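Local coordinates for allantoin racemase (Pseudomonas fluorescens, PDB 5LG5), which catalyses the racemization of allantoin, interconverting its two enantiomers by proton transfer, as a member of the HyuE (Asp/Glu/hydantoin) racemase family, at the interface of chains A and B. Coordinates in Å, arbitrary orientation; residue numbers count along the deposited sequence, not the author numbering. Chains: chain A/B, Allantoin racemase.

The interface of chains A and B. Residues chain A 80, 82-83, 86, 224-225; chain B 46-48, 51.
A:Glu86 caps the N-terminus of chain B helix 47-63, gripping the backbone N-H groups of B:Asn47 and B:Phe48: a worked example of a carboxylate closing a helix start in another chain, here between two Asp/Glu/hydantoin racemase copies whose contact in the six-chain assembly may be biological. Its extended side chain (chi2 -173°) brings both carboxylate oxygens to the first turn. OE1 accepts a hydrogen bond from the backbone N of B:Phe48 at 2.9 Å, nearly straight at 171°, while OE2 takes the backbone N of B:Asn47 at 2.6 Å. Both N-H groups approach from above the carboxylate plane, and the positive helix end probably favours a charged carboxylate. OD1 of B:Asn47 lies 3.2 Å from OE2 of A:Glu86, an unfavourable approach of two acceptors as modelled, so that amide's orientation is doubtful. A glutamine here would probably weaken this cap, since its amide NH2 could not accept, leaving one backbone N-H without its mate.

Another carboxylate, that of A:Glu82 on helix 81-87, accepts a hydrogen bond from B:Tyr51, one turn along. Its chain bends at chi2 (97°), bringing OE1 to the edge of the phenol ring, where OH donates to it at 2.8 Å. A:Gly80 N gives that hydroxyl a weak bond at 3.5 Å.

Apolar contacts accompany these bonds: CG of B:Asn47 lies 3.3 Å from CB of A:Glu82, and A:Gly80 CA sits over one face of the B:Tyr51 ring, toward its rim.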
loop_
_atom_site.group_PDB
_atom_site.type_symbol
_atom_site.label_atom_id
_atom_site.label_comp_id
_atom_site.label_asym_id
_atom_site.label_seq_id
_atom_site.Cartn_x
_atom_site.Cartn_y
_atom_site.Cartn_z
ATOM N N GLY A 80 24.201 1.075 -3.647
ATOM C CA GLY A 80 25.375 0.299 -3.284
ATOM C C GLY A 80 25.391 -0.475 -1.980
ATOM O O GLY A 80 26.148 -1.445 -1.871
ATOM N N GLU A 82 23.563 -2.696 -0.664
ATOM C CA GLU A 82 23.335 -4.114 -0.870
ATOM C C GLU A 82 24.558 -4.841 -1.394
ATOM O O GLU A 82 24.718 -6.035 -1.144
ATOM C CB GLU A 82 22.170 -4.336 -1.832
ATOM C CG GLU A 82 20.852 -3.754 -1.381
ATOM C CD GLU A 82 20.564 -2.404 -1.993
ATOM O OE1 GLU A 82 21.534 -1.658 -2.290
ATOM O OE2 GLU A 82 19.360 -2.105 -2.181
ATOM N N GLY A 83 25.374 -4.139 -2.173
ATOM C CA GLY A 83 26.609 -4.699 -2.697
ATOM C C GLY A 83 27.621 -4.957 -1.600
ATOM O O GLY A 83 28.233 -6.020 -1.539
ATOM N N GLU A 86 26.717 -7.908 0.651
ATOM C CA GLU A 86 27.092 -9.199 0.090
ATOM C C GLU A 86 28.588 -9.415 0.252
ATOM O O GLU A 86 29.025 -10.501 0.638
ATOM C CB GLU A 86 26.747 -9.282 -1.394
ATOM C CG GLU A 86 25.283 -9.493 -1.698
ATOM C CD GLU A 86 25.047 -9.741 -3.170
ATOM O OE1 GLU A 86 26.022 -9.633 -3.947
ATOM O OE2 GLU A 86 23.889 -10.022 -3.549
ATOM N N THR A 224 19.636 -13.129 0.582
ATOM C CA THR A 224 19.861 -11.975 -0.261
ATOM C C THR A 224 21.299 -11.484 -0.191
ATOM O O THR A 224 21.889 -11.139 -1.213
ATOM C CB THR A 224 18.910 -10.830 0.110
ATOM O OG1 THR A 224 17.559 -11.316 0.066
ATOM C CG2 THR A 224 19.067 -9.677 -0.852
ATOM N N TYR A 225 21.881 -11.481 1.005
ATOM C CA TYR A 225 23.231 -10.926 1.132
ATOM C C TYR A 225 24.301 -11.987 1.366
ATOM O O TYR A 225 25.339 -11.707 1.955
ATOM C CB TYR A 225 23.271 -9.866 2.222
ATOM C CG TYR A 225 22.200 -8.815 2.055
ATOM C CD1 TYR A 225 22.016 -8.146 0.843
ATOM C CD2 TYR A 225 21.360 -8.502 3.113
ATOM C CE1 TYR A 225 21.004 -7.174 0.702
ATOM C CE2 TYR A 225 20.375 -7.551 2.985
ATOM C CZ TYR A 225 20.197 -6.890 1.782
ATOM O OH TYR A 225 19.198 -5.945 1.699
ATOM N N GLY B 46 23.173 -11.566 -8.023
ATOM C CA GLY B 46 23.176 -10.872 -6.752
ATOM C C GLY B 46 23.504 -9.402 -6.889
ATOM O O GLY B 46 23.831 -8.919 -7.974
ATOM N N ASN B 47 23.436 -8.691 -5.770
ATOM C CA ASN B 47 23.599 -7.241 -5.774
ATOM C C ASN B 47 24.971 -6.785 -6.267
ATOM O O ASN B 47 25.071 -5.871 -7.082
ATOM C CB ASN B 47 23.330 -6.654 -4.386
ATOM C CG ASN B 47 21.902 -6.905 -3.899
ATOM O OD1 ASN B 47 21.662 -7.804 -3.100
ATOM N ND2 ASN B 47 20.961 -6.098 -4.371
ATOM N N PHE B 48 26.032 -7.399 -5.761
ATOM C CA PHE B 48 27.368 -6.940 -6.150
ATOM C C PHE B 48 27.575 -7.092 -7.665
ATOM O O PHE B 48 27.979 -6.147 -8.346
ATOM C CB PHE B 48 28.461 -7.671 -5.367
ATOM C CG PHE B 48 29.806 -7.623 -6.034
ATOM C CD1 PHE B 48 30.494 -6.422 -6.146
ATOM C CD2 PHE B 48 30.364 -8.773 -6.587
ATOM C CE1 PHE B 48 31.725 -6.363 -6.789
ATOM C CE2 PHE B 48 31.596 -8.722 -7.226
ATOM C CZ PHE B 48 32.276 -7.516 -7.326
ATOM N N TYR B 51 25.276 -4.473 -9.476
ATOM C CA TYR B 51 25.798 -3.107 -9.444
ATOM C C TYR B 51 26.981 -2.974 -10.376
ATOM O O TYR B 51 27.161 -1.946 -11.045
ATOM C CB TYR B 51 26.173 -2.713 -8.021
ATOM C CG TYR B 51 24.995 -2.245 -7.192
ATOM C CD1 TYR B 51 24.167 -1.228 -7.651
ATOM C CD2 TYR B 51 24.686 -2.848 -5.979
ATOM C CE1 TYR B 51 23.079 -0.792 -6.902
ATOM C CE2 TYR B 51 23.586 -2.428 -5.219
ATOM C CZ TYR B 51 22.798 -1.395 -5.688
ATOM O OH TYR B 51 21.724 -0.957 -4.952
#